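Local coordinates for protein general negative regulator of transcription subunit 2 (Saccharomyces cerevisiae, PDB 4BY6) that serves as a core subunit required for the integrity of the CCR4-NOT complex, which acts in transcription regulation and in cytoplasmic mRNA deadenylation, at residues 56-60 with 61-65; 105-108 with 109-113; 127-130 with 131-135. All blocks are in the same frame, centred on the assembly; numbering follows the deposited sequence.

Contact 1: 56-60 with 61-65; sequences FQSPW and AETSR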
loop_
_atom_site.group_PDB
_atom_site.type_symbol
_atom_site.label_atom_id
_atom_site.label_comp_id
_atom_site.label_asym_id
_atom_site.label_seq_id
_atom_site.Cartn_x
_atom_site.Cartn_y
_atom_site.Cartn_z
ATOM N N PHE E 56 3.512 -1.698 -3.076
ATOM C CA PHE E 56 3.193 -2.602 -1.967
ATOM C C PHE E 56 2.639 -3.944 -2.454
ATOM O O PHE E 56 1.535 -4.019 -3.022
ATOM C CB PHE E 56 2.173 -1.918 -1.054
ATOM C CG PHE E 56 2.086 -2.482 0.346
ATOM C CD1 PHE E 56 3.119 -2.306 1.249
ATOM C CD2 PHE E 56 0.934 -3.114 0.776
ATOM C CE1 PHE E 56 3.021 -2.786 2.538
ATOM C CE2 PHE E 56 0.831 -3.593 2.063
ATOM C CZ PHE E 56 1.875 -3.425 2.944
ATOM N N GLN E 57 3.387 -5.008 -2.196
ATOM C CA GLN E 57 3.023 -6.329 -2.683
ATOM C C GLN E 57 1.915 -6.980 -1.849
ATOM O O GLN E 57 0.850 -7.338 -2.361
ATOM C CB GLN E 57 4.263 -7.211 -2.671
ATOM C CG GLN E 57 5.363 -6.729 -3.595
ATOM C CD GLN E 57 6.723 -7.225 -3.173
ATOM O OE1 GLN E 57 7.442 -6.535 -2.460
ATOM N NE2 GLN E 57 7.078 -8.426 -3.599
ATOM N N SER E 58 2.173 -7.102 -0.552
ATOM C CA SER E 58 1.270 -7.769 0.367
ATOM C C SER E 58 1.540 -7.302 1.794
ATOM O O SER E 58 2.624 -6.807 2.107
ATOM C CB SER E 58 1.436 -9.299 0.256
ATOM O OG SER E 58 0.520 -10.007 1.086
ATOM N N PRO E 59 0.536 -7.430 2.665
ATOM C CA PRO E 59 0.766 -7.142 4.082
ATOM C C PRO E 59 1.756 -8.098 4.759
ATOM O O PRO E 59 2.205 -7.777 5.864
ATOM C CB PRO E 59 -0.629 -7.271 4.690
ATOM C CG PRO E 59 -1.550 -6.951 3.569
ATOM C CD PRO E 59 -0.899 -7.496 2.337
ATOM N N TRP E 60 2.059 -9.252 4.160
ATOM C CA TRP E 60 2.974 -10.200 4.816
ATOM C C TRP E 60 4.191 -10.504 3.961
ATOM O O TRP E 60 4.124 -10.488 2.732
ATOM C CB TRP E 60 2.241 -11.495 5.191
ATOM C CG TRP E 60 1.024 -11.180 5.984
ATOM C CD1 TRP E 60 0.958 -10.981 7.325
ATOM C CD2 TRP E 60 -0.300 -10.966 5.475
ATOM N NE1 TRP E 60 -0.325 -10.668 7.692
ATOM C CE2 TRP E 60 -1.120 -10.649 6.578
ATOM C CE3 TRP E 60 -0.872 -11.014 4.194
ATOM C CZ2 TRP E 60 -2.485 -10.389 6.449
ATOM C CZ3 TRP E 60 -2.224 -10.746 4.063
ATOM C CH2 TRP E 60 -3.017 -10.440 5.189
ATOM N N ALA E 61 5.312 -10.781 4.618
ATOM C CA ALA E 61 6.561 -10.994 3.894
ATOM C C ALA E 61 6.516 -12.313 3.152
ATOM O O ALA E 61 6.822 -12.370 1.961
ATOM C CB ALA E 61 7.758 -10.957 4.849
ATOM N N GLU E 62 6.096 -13.358 3.867
ATOM C CA GLU E 62 6.092 -14.726 3.362
ATOM C C GLU E 62 5.278 -14.855 2.074
ATOM O O GLU E 62 5.419 -15.817 1.323
ATOM C CB GLU E 62 5.542 -15.674 4.432
ATOM C CG GLU E 62 6.172 -15.507 5.834
ATOM C CD GLU E 62 5.417 -14.519 6.756
ATOM O OE1 GLU E 62 4.206 -14.268 6.546
ATOM O OE2 GLU E 62 6.036 -14.011 7.718
ATOM N N THR E 63 4.436 -13.864 1.821
ATOM C CA THR E 63 3.504 -13.900 0.715
ATOM C C THR E 63 3.769 -12.734 -0.222
ATOM O O THR E 63 3.027 -12.508 -1.179
ATOM C CB THR E 63 2.048 -13.856 1.229
ATOM O OG1 THR E 63 1.143 -13.960 0.134
ATOM C CG2 THR E 63 1.777 -12.574 1.943
ATOM N N SER E 64 4.845 -12.002 0.063
ATOM C CA SER E 64 5.357 -10.984 -0.850
ATOM C C SER E 64 6.475 -11.598 -1.684
ATOM O O SER E 64 7.659 -11.364 -1.433
ATOM C CB SER E 64 5.862 -9.755 -0.086
ATOM O OG SER E 64 4.835 -9.140 0.678
ATOM N N ARG E 65 6.084 -12.395 -2.671
ATOM C CA ARG E 65 7.030 -13.228 -3.394
ATOM C C ARG E 65 7.339 -12.728 -4.809
ATOM O O ARG E 65 7.977 -13.439 -5.591
ATOM C CB ARG E 65 6.516 -14.668 -3.452
ATOM C CG ARG E 65 5.065 -14.807 -3.861
ATOM C CD ARG E 65 4.544 -16.238 -3.659
ATOM N NE ARG E 65 4.662 -16.695 -2.276
ATOM C CZ ARG E 65 3.642 -17.145 -1.542
ATOM N NH1 ARG E 65 2.420 -17.208 -2.055
ATOM N NH2 ARG E 65 3.842 -17.544 -0.291
#
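Trp60 and Thr63 stand side by side and point the same way, at the point where an irregular chain folds back on itself through the type I beta turn Ala61 to Ser64. The methyl of Thr63 comes up at the edge of the indole, near its plane, with CG2 3.8 Å from Trp60 CE3 and 3.5 Å from Trp60 CB. Pro59 CB sits over the centre of one indole face, 3.6 Å above the plane. With its OG1 anti to the backbone N (chi1 -177°), Thr63 places CG2 between N and the carbonyl carbon, and this turns the methyl back toward both Trp60 and Ser58.

Ser64 ties the turn back to Trp60. Its OG donates to Trp60 O at 2.6 Å, reaching the carbonyl from above its plane, 35° out of it, with a C=O...OG angle of 143°. The same OG lies 3.4 Å from Ser58 CB. Gln57 flanks Ser64, its CB 3.9 Å from Ser64 OG and its NE2 near Ser64 O. The turn's own backbone bond joins Ser64 N to Ala61 O at 2.8 Å.

Other protein chains of the assembly take hold of the outward groups: Trp60 NE1 donates to the backbone of one, and Arg65 NH1 forms a salt bridge with an acidic side chain of a second. The chemistry is thus divided: a serine hydroxyl and a threonine methyl hold the turn against the preceding residues, whereas the indole N-H and the arginine charge bind neighbouring subunits, consistent with the role of this protein in holding the complex together.

Contact 2: 105-108 with 109-113; sequences ALFQ and DETLF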
loop_
_atom_site.group_PDB
_atom_site.type_symbol
_atom_site.label_atom_id
_atom_site.label_comp_id
_atom_site.label_asym_id
_atom_site.label_seq_id
_atom_site.Cartn_x
_atom_site.Cartn_y
_atom_site.Cartn_z
ATOM N N ALA E 105 21.689 -8.092 -36.004
ATOM C CA ALA E 105 23.081 -7.684 -36.089
ATOM C C ALA E 105 23.347 -6.246 -35.647
ATOM O O ALA E 105 24.488 -5.900 -35.345
ATOM C CB ALA E 105 23.574 -7.860 -37.529
ATOM N N LEU E 106 22.318 -5.403 -35.632
ATOM C CA LEU E 106 22.526 -3.985 -35.318
ATOM C C LEU E 106 22.579 -3.751 -33.824
ATOM O O LEU E 106 22.950 -2.676 -33.376
ATOM C CB LEU E 106 21.422 -3.121 -35.922
ATOM C CG LEU E 106 21.375 -3.097 -37.440
ATOM C CD1 LEU E 106 20.137 -2.387 -37.857
ATOM C CD2 LEU E 106 22.562 -2.386 -37.915
ATOM N N PHE E 107 22.201 -4.767 -33.058
ATOM C CA PHE E 107 22.089 -4.618 -31.615
ATOM C C PHE E 107 23.411 -4.885 -30.907
ATOM O O PHE E 107 24.230 -5.679 -31.381
ATOM C CB PHE E 107 21.021 -5.565 -31.069
ATOM C CG PHE E 107 19.675 -5.385 -31.696
ATOM C CD1 PHE E 107 19.239 -4.121 -32.087
ATOM C CD2 PHE E 107 18.823 -6.471 -31.871
ATOM C CE1 PHE E 107 17.974 -3.952 -32.654
ATOM C CE2 PHE E 107 17.556 -6.303 -32.437
ATOM C CZ PHE E 107 17.137 -5.048 -32.821
ATOM N N GLN E 108 23.618 -4.230 -29.767
ATOM C CA GLN E 108 24.792 -4.522 -28.961
ATOM C C GLN E 108 24.656 -5.831 -28.153
ATOM O O GLN E 108 23.537 -6.316 -27.896
ATOM C CB GLN E 108 25.062 -3.350 -28.036
ATOM C CG GLN E 108 25.162 -2.045 -28.780
ATOM C CD GLN E 108 25.606 -0.927 -27.877
ATOM O OE1 GLN E 108 26.180 -1.168 -26.809
ATOM N NE2 GLN E 108 25.321 0.303 -28.274
ATOM N N ASP E 109 25.794 -6.363 -27.713
ATOM C CA ASP E 109 25.815 -7.635 -26.995
ATOM C C ASP E 109 24.750 -7.663 -25.898
ATOM O O ASP E 109 23.946 -8.603 -25.834
ATOM C CB ASP E 109 27.196 -7.898 -26.358
ATOM C CG ASP E 109 28.320 -8.108 -27.380
ATOM O OD1 ASP E 109 28.048 -8.307 -28.593
ATOM O OD2 ASP E 109 29.502 -8.044 -26.946
ATOM N N GLU E 110 24.735 -6.632 -25.050
ATOM C CA GLU E 110 23.781 -6.593 -23.942
ATOM C C GLU E 110 22.352 -6.718 -24.432
ATOM O O GLU E 110 21.572 -7.481 -23.860
ATOM C CB GLU E 110 23.915 -5.320 -23.126
ATOM C CG GLU E 110 24.798 -5.443 -21.933
ATOM C CD GLU E 110 26.134 -4.832 -22.183
ATOM O OE1 GLU E 110 26.574 -4.864 -23.364
ATOM O OE2 GLU E 110 26.733 -4.315 -21.209
ATOM N N THR E 111 22.004 -6.004 -25.501
ATOM C CA THR E 111 20.639 -6.116 -26.015
ATOM C C THR E 111 20.290 -7.550 -26.437
ATOM O O THR E 111 19.186 -8.038 -26.139
ATOM C CB THR E 111 20.420 -5.135 -27.168
ATOM O OG1 THR E 111 20.451 -3.814 -26.619
ATOM C CG2 THR E 111 19.059 -5.349 -27.851
ATOM N N LEU E 112 21.247 -8.241 -27.064
ATOM C CA LEU E 112 21.072 -9.646 -27.439
ATOM C C LEU E 112 20.895 -10.541 -26.189
ATOM O O LEU E 112 20.042 -11.456 -26.171
ATOM C CB LEU E 112 22.269 -10.133 -28.249
ATOM C CG LEU E 112 22.704 -9.371 -29.496
ATOM C CD1 LEU E 112 24.015 -9.955 -29.994
ATOM C CD2 LEU E 112 21.637 -9.450 -30.560
ATOM N N PHE E 113 21.689 -10.273 -25.150
ATOM C CA PHE E 113 21.539 -11.007 -23.902
ATOM C C PHE E 113 20.116 -10.839 -23.350
ATOM O O PHE E 113 19.470 -11.806 -22.933
ATOM C CB PHE E 113 22.552 -10.533 -22.867
ATOM C CG PHE E 113 23.961 -10.925 -23.165
ATOM C CD1 PHE E 113 24.243 -12.117 -23.812
ATOM C CD2 PHE E 113 25.014 -10.106 -22.766
ATOM C CE1 PHE E 113 25.555 -12.486 -24.060
ATOM C CE2 PHE E 113 26.336 -10.461 -23.016
ATOM C CZ PHE E 113 26.614 -11.642 -23.668
#
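Gln108 O accepts a backbone bond from Leu112 N at 3.1 Å, which opens helix 109-118. Thr111 N also lies near this oxygen, at 2.9 Å. The next bond of the helix, from Phe113 N to Asp109 O at 2.9 Å, continues the helical pattern.

Side chains of the first turn pack back against the residue that precedes the N-cap. Phe107 and Thr111 cross obliquely: the threonine methyl CG2 approaches the root of the aromatic side chain, 3.8 Å from Phe107 CB and 3.9 Å from Phe107 CG. That methyl stands anti to the backbone N of Thr111 (chi1 -68° for OG1), which sends OG1 off in another direction, to polar and acidic side chains of another protein. Leu112 contributes its CD2, placed 4.0 Å from Phe107 CB and at the edge of the ring, near its plane. Beyond this apolar junction the Phe107 ring meets two aromatic side chains of the other protein edge-to-face.

Asp109, the first residue of the helix, turns its carboxylate to its own chain: OD1 forms a salt bridge with Arg135, and OD2 accepts a weak bond from Trp137 NE1. A negative group here would probably interact favourably with the helix dipole. Phe113 lies beside helix 123-134 and stacks on Phe171 of the beta-sheet.

The whole is a helix N-terminus with Gln108 at the N-cap position, in the helical part of the NOT2/NOT3/NOT5 C-terminal region, one side packed within the chain and the other on a partner protein.

Contact 3: 127-130 with 131-135; sequences LTYL and ELRKR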
loop_
_atom_site.group_PDB
_atom_site.type_symbol
_atom_site.label_atom_id
_atom_site.label_comp_id
_atom_site.label_asym_id
_atom_site.label_seq_id
_atom_site.Cartn_x
_atom_site.Cartn_y
_atom_site.Cartn_z
ATOM N N LEU E 127 18.020 -16.381 -32.885
ATOM C CA LEU E 127 18.798 -15.434 -33.657
ATOM C C LEU E 127 19.866 -14.761 -32.773
ATOM O O LEU E 127 21.018 -14.586 -33.190
ATOM C CB LEU E 127 17.876 -14.408 -34.315
ATOM C CG LEU E 127 17.019 -14.897 -35.494
ATOM C CD1 LEU E 127 16.371 -13.720 -36.170
ATOM C CD2 LEU E 127 17.803 -15.708 -36.528
ATOM N N THR E 128 19.504 -14.417 -31.544
ATOM C CA THR E 128 20.489 -13.842 -30.634
ATOM C C THR E 128 21.555 -14.877 -30.237
ATOM O O THR E 128 22.710 -14.541 -30.029
ATOM C CB THR E 128 19.830 -13.265 -29.372
ATOM O OG1 THR E 128 18.935 -14.230 -28.804
ATOM C CG2 THR E 128 19.055 -12.009 -29.727
ATOM N N TYR E 129 21.168 -16.133 -30.112
ATOM C CA TYR E 129 22.163 -17.158 -29.889
ATOM C C TYR E 129 23.162 -17.198 -31.053
ATOM O O TYR E 129 24.377 -17.239 -30.846
ATOM C CB TYR E 129 21.507 -18.531 -29.716
ATOM C CG TYR E 129 22.504 -19.662 -29.830
ATOM C CD1 TYR E 129 23.282 -20.023 -28.751
ATOM C CD2 TYR E 129 22.705 -20.332 -31.040
ATOM C CE1 TYR E 129 24.198 -21.052 -28.845
ATOM C CE2 TYR E 129 23.626 -21.357 -31.145
ATOM C CZ TYR E 129 24.372 -21.714 -30.041
ATOM O OH TYR E 129 25.307 -22.723 -30.117
ATOM N N LEU E 130 22.654 -17.193 -32.278
ATOM C CA LEU E 130 23.549 -17.288 -33.436
ATOM C C LEU E 130 24.463 -16.077 -33.562
ATOM O O LEU E 130 25.641 -16.213 -33.904
ATOM C CB LEU E 130 22.747 -17.458 -34.718
ATOM C CG LEU E 130 21.943 -18.750 -34.779
ATOM C CD1 LEU E 130 20.984 -18.688 -35.928
ATOM C CD2 LEU E 130 22.859 -19.939 -34.900
ATOM N N GLU E 131 23.911 -14.898 -33.279
ATOM C CA GLU E 131 24.657 -13.650 -33.367
ATOM C C GLU E 131 25.727 -13.557 -32.269
ATOM O O GLU E 131 26.858 -13.115 -32.502
ATOM C CB GLU E 131 23.700 -12.475 -33.291
ATOM C CG GLU E 131 24.364 -11.133 -33.316
ATOM C CD GLU E 131 25.001 -10.800 -34.647
ATOM O OE1 GLU E 131 24.593 -11.375 -35.681
ATOM O OE2 GLU E 131 25.918 -9.952 -34.650
ATOM N N LEU E 132 25.367 -13.961 -31.060
ATOM C CA LEU E 132 26.337 -13.984 -29.987
ATOM C C LEU E 132 27.434 -14.980 -30.296
ATOM O O LEU E 132 28.628 -14.725 -30.051
ATOM C CB LEU E 132 25.648 -14.315 -28.669
ATOM C CG LEU E 132 24.947 -13.076 -28.130
ATOM C CD1 LEU E 132 24.040 -13.471 -26.968
ATOM C CD2 LEU E 132 26.021 -12.064 -27.708
ATOM N N ARG E 133 27.014 -16.106 -30.862
ATOM C CA ARG E 133 27.942 -17.142 -31.261
ATOM C C ARG E 133 28.949 -16.555 -32.267
ATOM O O ARG E 133 30.158 -16.771 -32.147
ATOM C CB ARG E 133 27.176 -18.341 -31.840
ATOM C CG ARG E 133 27.974 -19.616 -31.886
ATOM C CD ARG E 133 28.074 -20.220 -30.518
ATOM N NE ARG E 133 29.099 -21.256 -30.474
ATOM C CZ ARG E 133 30.392 -21.004 -30.266
ATOM N NH1 ARG E 133 30.816 -19.751 -30.118
ATOM N NH2 ARG E 133 31.270 -21.997 -30.209
ATOM N N LYS E 134 28.442 -15.761 -33.216
ATOM C CA LYS E 134 29.269 -15.119 -34.238
ATOM C C LYS E 134 30.275 -14.112 -33.672
ATOM O O LYS E 134 31.364 -13.934 -34.218
ATOM C CB LYS E 134 28.367 -14.434 -35.257
ATOM C CG LYS E 134 29.063 -13.416 -36.113
ATOM C CD LYS E 134 28.160 -12.938 -37.204
ATOM C CE LYS E 134 28.746 -11.739 -37.926
ATOM N NZ LYS E 134 28.056 -11.620 -39.243
ATOM N N ARG E 135 29.904 -13.446 -32.587
ATOM C CA ARG E 135 30.777 -12.483 -31.920
ATOM C C ARG E 135 31.704 -13.149 -30.912
ATOM O O ARG E 135 32.257 -12.488 -30.013
ATOM C CB ARG E 135 29.943 -11.426 -31.222
ATOM C CG ARG E 135 29.061 -10.701 -32.173
ATOM C CD ARG E 135 28.143 -9.752 -31.456
ATOM N NE ARG E 135 27.199 -9.193 -32.411
ATOM C CZ ARG E 135 26.405 -8.166 -32.157
ATOM N NH1 ARG E 135 26.438 -7.586 -30.961
ATOM N NH2 ARG E 135 25.577 -7.731 -33.097
#
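Tyr129 and Arg133 both send CG anti to the backbone N (chi1 166° and -162°), and the two side chains therefore run side by side from successive turns of helix 123-134. This is an i to i+4 pairing on the alpha-helix. Arg133 is bent at chi2, bringing CD to 3.8 Å from Tyr129 OH and 4.0 Å from Tyr129 CZ. The methylene thus meets the phenol end obliquely, and the hydroxyl sits at the edge of the guanidinium, near its plane, while ring and guanidinium planes stand 66° apart. No hydrogen bond joins the pair. The Tyr129 ring also meets an aromatic side chain of another protein.

Beneath them the backbone is regular. The amides of Glu131, Leu132, Arg133 and Lys134 donate in turn to the carbonyls of Leu127, Thr128, Tyr129 and Leu130, with Arg133 N 2.9 Å from Tyr129 O. On the buried side Leu132 reaches Phe113 of helix 109-118 with the end of its side chain. Thr128 OG1 is bonded within its own helix, to Ile124 O and Gln125 O.

Past Lys134 the chain leaves helical geometry at Arg135, and Glu131 holds the side chain there. The two form a salt bridge in which the guanidinium bonds side-on, with two nitrogens to one oxygen; its NH1 is bonded in turn to Phe107 O. Arg135 NE, 2.7 Å from Glu131 OE2, uses the anti lone pair of that oxygen, whereas Arg135 NH2 meets the same OE2 from above the carboxylate plane.

How the contacts relate
The contacts follow one another along the chain, all within the NOT2/NOT3/NOT5 C-terminal region. Contact 1 belongs to the long loop between helices 35-40 and 101-104, its centre about 35 Å from that of contact 2 and about 39 Å from that of contact 3, across the chain's centre from both. Contacts 2 and 3 are neighbours, about 9 Å between centres, on the successive helices 109-118 and 123-134, which a salt bridge and apolar packing join directly. The chain thus combines a compact helical pair with a distant loop, and all three contacts touch other proteins of the assembly.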